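Local coordinates for protein aminopeptidase N (Francisella tularensis subsp. tularensis, PDB 5DLL) that probably releases N-terminal amino acids from intracellular peptides, preferably alanine, as a zinc-dependent aminopeptidase of the M1 family, at residues Tyr142-Arg146 with Pro147-Ala151; Ile225-Lys229 with Gln230-Lys234; Val320-Arg323 with Asp324-Gln327; Met372-Pro375 with Ile376-Ser380. All blocks are in the same frame, centred on the assembly; numbering follows the deposited sequence.

Contact 1: residues Tyr142-Arg146 with Pro147-Ala151; sequences YYLDR and PDVMA
A type I beta turn from R146 to V149 leads the chain into strand 150-160 of the N-terminal M1 domain, and R146 and D148 are joined across it by a salt bridge. R146 NE gives D148 OD1 a bond of 2.7 Å on the syn lone pair of that oxygen, while NH2 reaches D148 OD2 at 3.1 Å in a weak second bond, so the two groups meet side-on, their planes turned 30° apart. R146 CG sits between its own N and carbonyl carbon (chi1 54°), and the bend at chi3 turns the NE edge of the guanidinium to the D148 carboxylate. The turn itself is closed by V149 N to R146 O at 3.3 Å. V149 CG2 packs across the aliphatic part of the arginine, 3.8 Å from R146 CG, and also meets L144 CB at 4.2 Å. Further along, the hydroxyl of Y143 approaches the methyl of A151, OH to CB 3.4 Å, but its hydrogen bond goes to T31 OG1. Both acidic and basic ends have further partners: D148 OD2 bonds Y21 OH, and R146 NH2 bonds K22 O. V149 and A151 rest on I28 of strand 26-36, which runs parallel to strand 150-160 in the same sheet.

Contact 2: residues Ile225-Lys229 with Gln230-Lys234; sequences IYAFK and QDIDK
Strand 220-227 ends at A227, and the backbone then doubles back through residues 230-232, which have helical torsions, bringing the CA atoms of A227 and I232 to 5.4 Å. The carbonyl of F228 takes two amides of this bend: D231 N at 3.0 Å, lying above the carbonyl plane, and I232 N at 3.1 Å in a weak bond. The side chain of I232 points toward the strand residues. Its CG1 branch, opposite the backbone N (chi1 -162°), carries CD1 back along the strand to 4.0 Å from A227 CB and 4.3 Å from I225 CG2, while its CG2 branch touches K229 O at 3.4 Å. This is a beta-to-alpha connection, from a strand of the mixed five-stranded sheet to helix 236-253; I225 packs on A238 and M239 of that helix, and I232 on A207 and I209 of the adjoining strand 207-214. On the outer side F228 and D231 run side by side and point the same way, with D231 OD2 at the edge of the ring, 4.2 Å from F228 CD2, and the carboxylate plane 71° from the ring plane. Q230, bent at chi2, folds its amide back so that OE1 lies 3.7 Å from F228 CB, and F228 packs further on L206 and P268.

Contact 3: residues Val320-Arg323 with Asp324-Gln327; sequences VTCR and DWFQ
An Asx turn at D324, on the way from strand 321-322 into helix 328-346, is coupled to R323 by a salt bridge in the zinc-binding M1 peptidase domain. The arginine takes hold of a single oxygen with two nitrogens: R323 NH2 lies 2.8 Å from D324 OD2, nearly in line with the C-O bond, and R323 NE lies 3.0 Å from the same D324 OD2 on its anti side but well out of the carboxylate plane. The oxygen lies in the guanidinium plane, though the carboxylate is turned 53° against it. The other oxygen works inward: D324 OD1 accepts from F326 N at 2.9 Å through its anti lone pair, with weak bonds from Q327 N and Q327 NE2 besides. The first torsion of D324 (chi1 57°) brings OD1 to the amides that follow. One carboxylate thus joins the arginine to the start of the helix, where Q327 is the N-cap residue; that helix carries the zinc ligand E332. The Q327 amide, its NE2 3.9 Å from R323 NH2, stands 78° to the guanidinium.

On the opposite side of the backbone, C322 meets W325 in a sulfur-aromatic contact, SG 4.5 Å from the centroid of the six-membered ring and oblique to it; SG comes within 4.0 Å of W325 CZ3. C322 CB also packs on Q327 CB, at 3.9 Å. Outside these residues, R323 makes a cation-pi contact with Y21, and W325 meets Y197 edge-to-face. The W325 side chain lies about 10 Å from the bound zinc ion.

Contact 4: residues Met372-Pro375 with Ile376-Ser380; sequences MSHP and IRPES
The imidazole of H374 approaches the ring of P378 obliquely, H374 CD2 lying 4.2 Å from P378 CG, and is held at its edge by a carbonyl two residues back. There H374 ND1 bonds M372 O at 2.9 Å with an N-H...O angle of 167°. The bond is nearly flat at both ends, since the oxygen lies 9° out of the ring plane and the nitrogen lies in the carbonyl plane. At its other nitrogen, NE2, the ring bonds T389 OG1, so both nitrogens are engaged and the rotation of the ring is set from two sides. A chi1 of 57° swings the ring back toward M372.

The segment is an irregular connection within the M1 peptidase domain, running from helix 349-369 to strand 380-381, and its bend lies at I376 and R377, flanked by two prolines. No hydrogen bond joins residues 372-375 to 376-380; the contact across the bend is packing. P378 CD lies 3.6 Å from P375 O, and P378 CG lies 3.7 Å from P375 O. In the reverse direction P375 CB comes to 3.8 Å from R377 O, so each proline ring lies by a backbone carbonyl of the opposite segment.

The side chains at the bend lead away from residues 372-375. I376 packs on K395 and I399 of helix 390-423 and on Y452, whereas R377 extends to a salt bridge with D431. P375 touches D486.

From the N terminus, contact 1 comes first, closing a turn ahead of strand 150-160 in the N-terminal domain. Contact 2 closes the bend between strand 220-227 and helix 236-253, contact 3 the passage from strand 321-322 to helix 328-346, and contact 4 the connection between helix 349-369 and strand 380-381. All four are in series; none nests or crosses. Contact 1 nevertheless meets contact 3, P147 CB lying 3.3 Å from C322 O, which joins the N-terminal and peptidase domains. Contact 3 in turn packs on contact 4, with F326 and Q327 against R377. Contact 2 stands apart, its centre about 41 Å from that of contact 4.

Contact 1: residues Tyr142-Arg146 with Pro147-Ala151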
loop_
_atom_site.group_PDB
_atom_site.type_symbol
_atom_site.label_atom_id
_atom_site.label_comp_id
_atom_site.label_asym_id
_atom_site.label_seq_id
_atom_site.Cartn_x
_atom_site.Cartn_y
_atom_site.Cartn_z
ATOM N N TYR A 142 10.743 -30.974 -2.781
ATOM C CA TYR A 142 11.717 -30.600 -3.808
ATOM C C TYR A 142 10.998 -30.165 -5.077
ATOM O O TYR A 142 10.198 -30.920 -5.629
ATOM C CB TYR A 142 12.664 -31.764 -4.124
ATOM C CG TYR A 142 13.737 -32.010 -3.079
ATOM C CD1 TYR A 142 14.912 -31.267 -3.073
ATOM C CD2 TYR A 142 13.586 -32.999 -2.111
ATOM C CE1 TYR A 142 15.900 -31.492 -2.125
ATOM C CE2 TYR A 142 14.570 -33.231 -1.160
ATOM C CZ TYR A 142 15.724 -32.477 -1.172
ATOM O OH TYR A 142 16.706 -32.703 -0.232
ATOM N N TYR A 143 11.298 -28.954 -5.535
ATOM C CA TYR A 143 10.586 -28.337 -6.653
ATOM C C TYR A 143 11.510 -27.415 -7.461
ATOM O O TYR A 143 12.632 -27.123 -7.040
ATOM C CB TYR A 143 9.405 -27.530 -6.105
ATOM C CG TYR A 143 8.255 -27.392 -7.073
ATOM C CD1 TYR A 143 7.429 -28.478 -7.355
ATOM C CD2 TYR A 143 7.986 -26.179 -7.707
ATOM C CE1 TYR A 143 6.374 -28.363 -8.241
ATOM C CE2 TYR A 143 6.933 -26.059 -8.598
ATOM C CZ TYR A 143 6.130 -27.155 -8.857
ATOM O OH TYR A 143 5.081 -27.056 -9.738
ATOM N N LEU A 144 11.042 -26.975 -8.629
ATOM C CA LEU A 144 11.665 -25.850 -9.334
ATOM C C LEU A 144 11.020 -24.561 -8.820
ATOM O O LEU A 144 10.099 -24.014 -9.433
ATOM C CB LEU A 144 11.501 -25.980 -10.848
ATOM C CG LEU A 144 12.368 -27.045 -11.525
ATOM C CD1 LEU A 144 11.863 -27.310 -12.936
ATOM C CD2 LEU A 144 13.839 -26.646 -11.543
ATOM N N ASP A 145 11.516 -24.091 -7.678
ATOM C CA ASP A 145 10.884 -23.013 -6.933
ATOM C C ASP A 145 11.197 -21.648 -7.560
ATOM O O ASP A 145 11.924 -20.819 -6.996
ATOM C CB ASP A 145 11.318 -23.089 -5.466
ATOM C CG ASP A 145 10.560 -22.132 -4.574
ATOM O OD1 ASP A 145 9.730 -21.343 -5.078
ATOM O OD2 ASP A 145 10.807 -22.167 -3.355
ATOM N N ARG A 146 10.618 -21.433 -8.737
ATOM C CA ARG A 146 10.783 -20.201 -9.499
ATOM C C ARG A 146 9.468 -19.931 -10.223
ATOM O O ARG A 146 8.776 -20.872 -10.628
ATOM C CB ARG A 146 11.940 -20.317 -10.499
ATOM C CG ARG A 146 11.842 -21.514 -11.432
ATOM C CD ARG A 146 13.131 -21.735 -12.200
ATOM N NE ARG A 146 13.355 -20.729 -13.237
ATOM C CZ ARG A 146 14.444 -20.667 -14.006
ATOM N NH1 ARG A 146 15.432 -21.545 -13.858
ATOM N NH2 ARG A 146 14.556 -19.712 -14.924
ATOM N N PRO A 147 9.118 -18.645 -10.392
ATOM C CA PRO A 147 7.780 -18.304 -10.860
ATOM C C PRO A 147 7.496 -18.594 -12.343
ATOM O O PRO A 147 6.333 -18.622 -12.732
ATOM C CB PRO A 147 7.683 -16.807 -10.558
ATOM C CG PRO A 147 9.084 -16.309 -10.640
ATOM C CD PRO A 147 9.952 -17.445 -10.174
ATOM N N ASP A 148 8.531 -18.804 -13.159
ATOM C CA ASP A 148 8.325 -19.119 -14.584
ATOM C C ASP A 148 8.060 -20.604 -14.837
ATOM O O ASP A 148 7.907 -21.021 -15.986
ATOM C CB ASP A 148 9.476 -18.601 -15.469
ATOM C CG ASP A 148 10.824 -19.196 -15.112
ATOM O OD1 ASP A 148 11.014 -19.609 -13.953
ATOM O OD2 ASP A 148 11.708 -19.239 -15.995
ATOM N N VAL A 149 8.007 -21.397 -13.769
ATOM C CA VAL A 149 7.561 -22.779 -13.857
ATOM C C VAL A 149 6.206 -22.880 -13.164
ATOM O O VAL A 149 6.114 -22.747 -11.936
ATOM C CB VAL A 149 8.573 -23.741 -13.216
ATOM C CG1 VAL A 149 8.070 -25.178 -13.289
ATOM C CG2 VAL A 149 9.921 -23.605 -13.905
ATOM N N MET A 150 5.167 -23.098 -13.975
ATOM C CA MET A 150 3.783 -23.130 -13.517
ATOM C C MET A 150 3.145 -24.471 -13.850
ATOM O O MET A 150 3.274 -24.957 -14.973
ATOM C CB MET A 150 2.976 -22.030 -14.198
ATOM C CG MET A 150 3.495 -20.616 -13.972
ATOM S SD MET A 150 2.660 -19.432 -15.045
ATOM C CE MET A 150 3.207 -20.132 -16.602
ATOM N N ALA A 151 2.428 -25.039 -12.882
ATOM C CA ALA A 151 1.887 -26.387 -13.009
ATOM C C ALA A 151 0.467 -26.500 -12.464
ATOM O O ALA A 151 0.047 -25.707 -11.624
ATOM C CB ALA A 151 2.791 -27.360 -12.285
#

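Contact 2: residues Ile225-Lys229 with Gln230-Lys234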
loop_
_atom_site.group_PDB
_atom_site.type_symbol
_atom_site.label_atom_id
_atom_site.label_comp_id
_atom_site.label_asym_id
_atom_site.label_seq_id
_atom_site.Cartn_x
_atom_site.Cartn_y
_atom_site.Cartn_z
ATOM N N ILE A 225 -15.148 -17.454 4.356
ATOM C CA ILE A 225 -14.177 -16.848 5.266
ATOM C C ILE A 225 -14.035 -17.745 6.494
ATOM O O ILE A 225 -15.035 -18.116 7.109
ATOM C CB ILE A 225 -14.596 -15.426 5.697
ATOM C CG1 ILE A 225 -14.594 -14.490 4.485
ATOM C CG2 ILE A 225 -13.658 -14.890 6.773
ATOM C CD1 ILE A 225 -15.069 -13.082 4.782
ATOM N N TYR A 226 -12.791 -18.086 6.833
ATOM C CA TYR A 226 -12.478 -18.939 7.978
ATOM C C TYR A 226 -11.644 -18.180 9.008
ATOM O O TYR A 226 -10.657 -17.527 8.666
ATOM C CB TYR A 226 -11.697 -20.172 7.523
ATOM C CG TYR A 226 -12.515 -21.187 6.760
ATOM C CD1 TYR A 226 -13.255 -22.156 7.431
ATOM C CD2 TYR A 226 -12.538 -21.191 5.370
ATOM C CE1 TYR A 226 -14.004 -23.095 6.739
ATOM C CE2 TYR A 226 -13.285 -22.124 4.666
ATOM C CZ TYR A 226 -14.018 -23.074 5.355
ATOM O OH TYR A 226 -14.763 -24.006 4.663
ATOM N N ALA A 227 -12.045 -18.279 10.273
ATOM C CA ALA A 227 -11.300 -17.678 11.379
ATOM C C ALA A 227 -11.712 -18.327 12.699
ATOM O O ALA A 227 -12.669 -19.096 12.747
ATOM C CB ALA A 227 -11.540 -16.177 11.431
ATOM N N PHE A 228 -10.987 -18.017 13.767
ATOM C CA PHE A 228 -11.298 -18.567 15.084
ATOM C C PHE A 228 -12.665 -18.079 15.561
ATOM O O PHE A 228 -13.148 -17.036 15.120
ATOM C CB PHE A 228 -10.227 -18.176 16.109
ATOM C CG PHE A 228 -8.912 -18.886 15.923
ATOM C CD1 PHE A 228 -8.800 -20.247 16.181
ATOM C CD2 PHE A 228 -7.779 -18.189 15.517
ATOM C CE1 PHE A 228 -7.591 -20.901 16.022
ATOM C CE2 PHE A 228 -6.567 -18.839 15.357
ATOM C CZ PHE A 228 -6.471 -20.196 15.609
ATOM N N LYS A 229 -13.275 -18.842 16.464
ATOM C CA LYS A 229 -14.585 -18.517 17.030
ATOM C C LYS A 229 -14.696 -17.055 17.481
ATOM O O LYS A 229 -15.706 -16.399 17.230
ATOM C CB LYS A 229 -14.880 -19.465 18.207
ATOM C CG LYS A 229 -16.162 -19.188 18.987
ATOM C CD LYS A 229 -17.400 -19.233 18.106
ATOM C CE LYS A 229 -18.664 -19.102 18.940
ATOM N NZ LYS A 229 -19.883 -18.992 18.090
ATOM N N GLN A 230 -13.653 -16.551 18.136
ATOM C CA GLN A 230 -13.676 -15.205 18.727
ATOM C C GLN A 230 -13.479 -14.064 17.711
ATOM O O GLN A 230 -13.888 -12.926 17.964
ATOM C CB GLN A 230 -12.652 -15.090 19.870
ATOM C CG GLN A 230 -11.199 -15.372 19.491
ATOM C CD GLN A 230 -10.800 -16.837 19.623
ATOM O OE1 GLN A 230 -11.639 -17.740 19.548
ATOM N NE2 GLN A 230 -9.506 -17.076 19.804
ATOM N N ASP A 231 -12.861 -14.373 16.570
ATOM C CA ASP A 231 -12.601 -13.383 15.515
ATOM C C ASP A 231 -13.692 -13.309 14.428
ATOM O O ASP A 231 -13.835 -12.281 13.759
ATOM C CB ASP A 231 -11.251 -13.679 14.838
ATOM C CG ASP A 231 -10.060 -13.530 15.784
ATOM O OD1 ASP A 231 -10.134 -12.716 16.730
ATOM O OD2 ASP A 231 -9.038 -14.219 15.567
ATOM N N ILE A 232 -14.456 -14.388 14.255
ATOM C CA ILE A 232 -15.341 -14.537 13.088
ATOM C C ILE A 232 -16.473 -13.493 13.015
ATOM O O ILE A 232 -16.861 -13.068 11.920
ATOM C CB ILE A 232 -15.899 -15.988 12.989
ATOM C CG1 ILE A 232 -16.438 -16.285 11.580
ATOM C CG2 ILE A 232 -16.981 -16.247 14.036
ATOM C CD1 ILE A 232 -15.412 -16.199 10.470
ATOM N N ASP A 233 -16.982 -13.067 14.173
ATOM C CA ASP A 233 -18.083 -12.093 14.230
ATOM C C ASP A 233 -17.726 -10.729 13.623
ATOM O O ASP A 233 -18.615 -9.980 13.232
ATOM C CB ASP A 233 -18.564 -11.900 15.677
ATOM C CG ASP A 233 -19.310 -13.113 16.219
ATOM O OD1 ASP A 233 -19.424 -14.130 15.500
ATOM O OD2 ASP A 233 -19.787 -13.045 17.375
ATOM N N LYS A 234 -16.436 -10.415 13.539
ATOM C CA LYS A 234 -15.982 -9.151 12.971
ATOM C C LYS A 234 -15.484 -9.314 11.527
ATOM O O LYS A 234 -14.798 -8.434 11.006
ATOM C CB LYS A 234 -14.878 -8.546 13.851
ATOM C CG LYS A 234 -15.271 -8.328 15.309
ATOM C CD LYS A 234 -14.865 -9.494 16.205
ATOM C CE LYS A 234 -15.368 -9.327 17.634
ATOM N NZ LYS A 234 -16.826 -9.612 17.790
#

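Contact 3: residues Val320-Arg323 with Asp324-Gln327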
loop_
_atom_site.group_PDB
_atom_site.type_symbol
_atom_site.label_atom_id
_atom_site.label_comp_id
_atom_site.label_asym_id
_atom_site.label_seq_id
_atom_site.Cartn_x
_atom_site.Cartn_y
_atom_site.Cartn_z
ATOM N N VAL A 320 -1.978 -14.926 -14.890
ATOM C CA VAL A 320 -0.766 -14.536 -15.610
ATOM C C VAL A 320 0.191 -13.969 -14.576
ATOM O O VAL A 320 -0.151 -13.002 -13.892
ATOM C CB VAL A 320 -1.038 -13.452 -16.672
ATOM C CG1 VAL A 320 0.213 -13.192 -17.508
ATOM C CG2 VAL A 320 -2.220 -13.847 -17.552
ATOM N N THR A 321 1.383 -14.562 -14.475
ATOM C CA THR A 321 2.338 -14.233 -13.409
ATOM C C THR A 321 3.613 -13.547 -13.930
ATOM O O THR A 321 3.748 -13.279 -15.125
ATOM C CB THR A 321 2.704 -15.496 -12.586
ATOM O OG1 THR A 321 3.308 -15.107 -11.344
ATOM C CG2 THR A 321 3.644 -16.435 -13.355
ATOM N N CYS A 322 4.531 -13.242 -13.015
ATOM C CA CYS A 322 5.836 -12.686 -13.380
ATOM C C CYS A 322 6.821 -13.807 -13.730
ATOM O O CYS A 322 6.826 -14.859 -13.095
ATOM C CB CYS A 322 6.395 -11.801 -12.250
ATOM S SG CYS A 322 6.431 -12.539 -10.591
ATOM N N ARG A 323 7.644 -13.568 -14.752
ATOM C CA ARG A 323 8.661 -14.524 -15.206
ATOM C C ARG A 323 9.786 -14.657 -14.186
ATOM O O ARG A 323 10.270 -15.763 -13.917
ATOM C CB ARG A 323 9.237 -14.056 -16.539
ATOM C CG ARG A 323 10.246 -14.995 -17.174
ATOM C CD ARG A 323 11.014 -14.287 -18.276
ATOM N NE ARG A 323 11.971 -13.322 -17.736
ATOM C CZ ARG A 323 12.819 -12.605 -18.471
ATOM N NH1 ARG A 323 12.846 -12.729 -19.797
ATOM N NH2 ARG A 323 13.650 -11.756 -17.873
ATOM N N ASP A 324 10.206 -13.517 -13.643
ATOM C CA ASP A 324 11.204 -13.464 -12.581
ATOM C C ASP A 324 10.824 -12.363 -11.589
ATOM O O ASP A 324 9.862 -11.635 -11.814
ATOM C CB ASP A 324 12.592 -13.218 -13.178
ATOM C CG ASP A 324 12.653 -11.953 -14.018
ATOM O OD1 ASP A 324 12.391 -10.859 -13.469
ATOM O OD2 ASP A 324 12.964 -12.051 -15.226
ATOM N N TRP A 325 11.583 -12.229 -10.506
ATOM C CA TRP A 325 11.239 -11.273 -9.448
ATOM C C TRP A 325 11.690 -9.829 -9.718
ATOM O O TRP A 325 11.422 -8.946 -8.905
ATOM C CB TRP A 325 11.786 -11.756 -8.102
ATOM C CG TRP A 325 11.240 -13.095 -7.703
ATOM C CD1 TRP A 325 11.924 -14.276 -7.641
ATOM C CD2 TRP A 325 9.889 -13.391 -7.329
ATOM N NE1 TRP A 325 11.082 -15.289 -7.242
ATOM C CE2 TRP A 325 9.828 -14.773 -7.045
ATOM C CE3 TRP A 325 8.727 -12.622 -7.203
ATOM C CZ2 TRP A 325 8.647 -15.401 -6.641
ATOM C CZ3 TRP A 325 7.553 -13.246 -6.802
ATOM C CH2 TRP A 325 7.521 -14.622 -6.527
ATOM N N PHE A 326 12.365 -9.587 -10.844
ATOM C CA PHE A 326 12.651 -8.212 -11.298
ATOM C C PHE A 326 11.385 -7.617 -11.919
ATOM O O PHE A 326 11.201 -6.396 -11.984
ATOM C CB PHE A 326 13.784 -8.186 -12.337
ATOM C CG PHE A 326 15.084 -8.764 -11.846
ATOM C CD1 PHE A 326 15.370 -10.116 -12.006
ATOM C CD2 PHE A 326 16.034 -7.952 -11.241
ATOM C CE1 PHE A 326 16.571 -10.648 -11.563
ATOM C CE2 PHE A 326 17.238 -8.475 -10.797
ATOM C CZ PHE A 326 17.508 -9.826 -10.960
ATOM N N GLN A 327 10.512 -8.521 -12.354
ATOM C CA GLN A 327 9.259 -8.202 -13.012
ATOM C C GLN A 327 8.119 -7.926 -12.012
ATOM O O GLN A 327 6.942 -8.059 -12.351
ATOM C CB GLN A 327 8.895 -9.377 -13.940
ATOM C CG GLN A 327 9.079 -9.129 -15.430
ATOM C CD GLN A 327 10.466 -8.660 -15.842
ATOM O OE1 GLN A 327 10.620 -7.603 -16.458
ATOM N NE2 GLN A 327 11.472 -9.453 -15.532
#

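Contact 4: residues Met372-Pro375 with Ile376-Ser380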
loop_
_atom_site.group_PDB
_atom_site.type_symbol
_atom_site.label_atom_id
_atom_site.label_comp_id
_atom_site.label_asym_id
_atom_site.label_seq_id
_atom_site.Cartn_x
_atom_site.Cartn_y
_atom_site.Cartn_z
ATOM N N MET A 372 19.611 4.853 -2.087
ATOM C CA MET A 372 18.860 3.628 -2.373
ATOM C C MET A 372 18.075 3.702 -3.686
ATOM O O MET A 372 17.361 2.759 -4.021
ATOM C CB MET A 372 17.881 3.327 -1.229
ATOM C CG MET A 372 18.519 3.220 0.150
ATOM S SD MET A 372 19.639 1.815 0.310
ATOM C CE MET A 372 18.478 0.448 0.357
ATOM N N SER A 373 18.200 4.809 -4.419
ATOM C CA SER A 373 17.452 5.021 -5.660
ATOM C C SER A 373 17.594 3.857 -6.639
ATOM O O SER A 373 18.672 3.282 -6.776
ATOM C CB SER A 373 17.915 6.308 -6.343
ATOM O OG SER A 373 19.289 6.232 -6.685
ATOM N N HIS A 374 16.497 3.520 -7.311
ATOM C CA HIS A 374 16.493 2.440 -8.296
ATOM C C HIS A 374 15.343 2.586 -9.297
ATOM O O HIS A 374 14.406 3.349 -9.053
ATOM C CB HIS A 374 16.436 1.064 -7.602
ATOM C CG HIS A 374 15.255 0.875 -6.695
ATOM N ND1 HIS A 374 15.185 1.434 -5.438
ATOM C CD2 HIS A 374 14.117 0.159 -6.852
ATOM C CE1 HIS A 374 14.045 1.086 -4.865
ATOM N NE2 HIS A 374 13.379 0.312 -5.702
ATOM N N PRO A 375 15.424 1.872 -10.439
ATOM C CA PRO A 375 14.290 1.849 -11.363
ATOM C C PRO A 375 13.209 0.897 -10.860
ATOM O O PRO A 375 13.455 0.119 -9.935
ATOM C CB PRO A 375 14.900 1.326 -12.680
ATOM C CG PRO A 375 16.363 1.119 -12.427
ATOM C CD PRO A 375 16.541 1.053 -10.942
ATOM N N ILE A 376 12.026 0.950 -11.462
ATOM C CA ILE A 376 10.939 0.048 -11.067
ATOM C C ILE A 376 11.239 -1.405 -11.472
ATOM O O ILE A 376 10.730 -2.350 -10.849
ATOM C CB ILE A 376 9.560 0.522 -11.591
ATOM C CG1 ILE A 376 9.485 0.464 -13.123
ATOM C CG2 ILE A 376 9.267 1.929 -11.080
ATOM C CD1 ILE A 376 8.094 0.697 -13.678
ATOM N N ARG A 377 12.059 -1.570 -12.513
ATOM C CA ARG A 377 12.645 -2.868 -12.851
ATOM C C ARG A 377 14.172 -2.765 -12.751
ATOM O O ARG A 377 14.840 -2.371 -13.718
ATOM C CB ARG A 377 12.223 -3.321 -14.250
ATOM C CG ARG A 377 12.704 -4.722 -14.610
ATOM C CD ARG A 377 12.436 -5.051 -16.066
ATOM N NE ARG A 377 13.052 -4.064 -16.947
ATOM C CZ ARG A 377 12.723 -3.863 -18.221
ATOM N NH1 ARG A 377 11.775 -4.592 -18.810
ATOM N NH2 ARG A 377 13.354 -2.917 -18.911
ATOM N N PRO A 378 14.728 -3.106 -11.569
ATOM C CA PRO A 378 16.180 -3.102 -11.371
ATOM C C PRO A 378 16.909 -4.097 -12.277
ATOM O O PRO A 378 16.290 -5.037 -12.783
ATOM C CB PRO A 378 16.338 -3.512 -9.899
ATOM C CG PRO A 378 15.033 -3.196 -9.258
ATOM C CD PRO A 378 14.005 -3.429 -10.321
ATOM N N GLU A 379 18.208 -3.872 -12.481
ATOM C CA GLU A 379 19.064 -4.794 -13.241
ATOM C C GLU A 379 19.840 -5.750 -12.317
ATOM O O GLU A 379 20.589 -6.607 -12.798
ATOM C CB GLU A 379 20.037 -4.009 -14.143
ATOM C CG GLU A 379 19.450 -3.581 -15.487
ATOM C CD GLU A 379 19.393 -4.714 -16.507
ATOM O OE1 GLU A 379 20.452 -5.292 -16.832
ATOM O OE2 GLU A 379 18.287 -5.024 -16.999
ATOM N N SER A 380 19.653 -5.600 -11.003
ATOM C CA SER A 380 20.327 -6.438 -10.019
ATOM C C SER A 380 19.619 -6.404 -8.673
ATOM O O SER A 380 18.885 -5.460 -8.377
ATOM C CB SER A 380 21.764 -5.963 -9.814
ATOM O OG SER A 380 21.786 -4.679 -9.212
#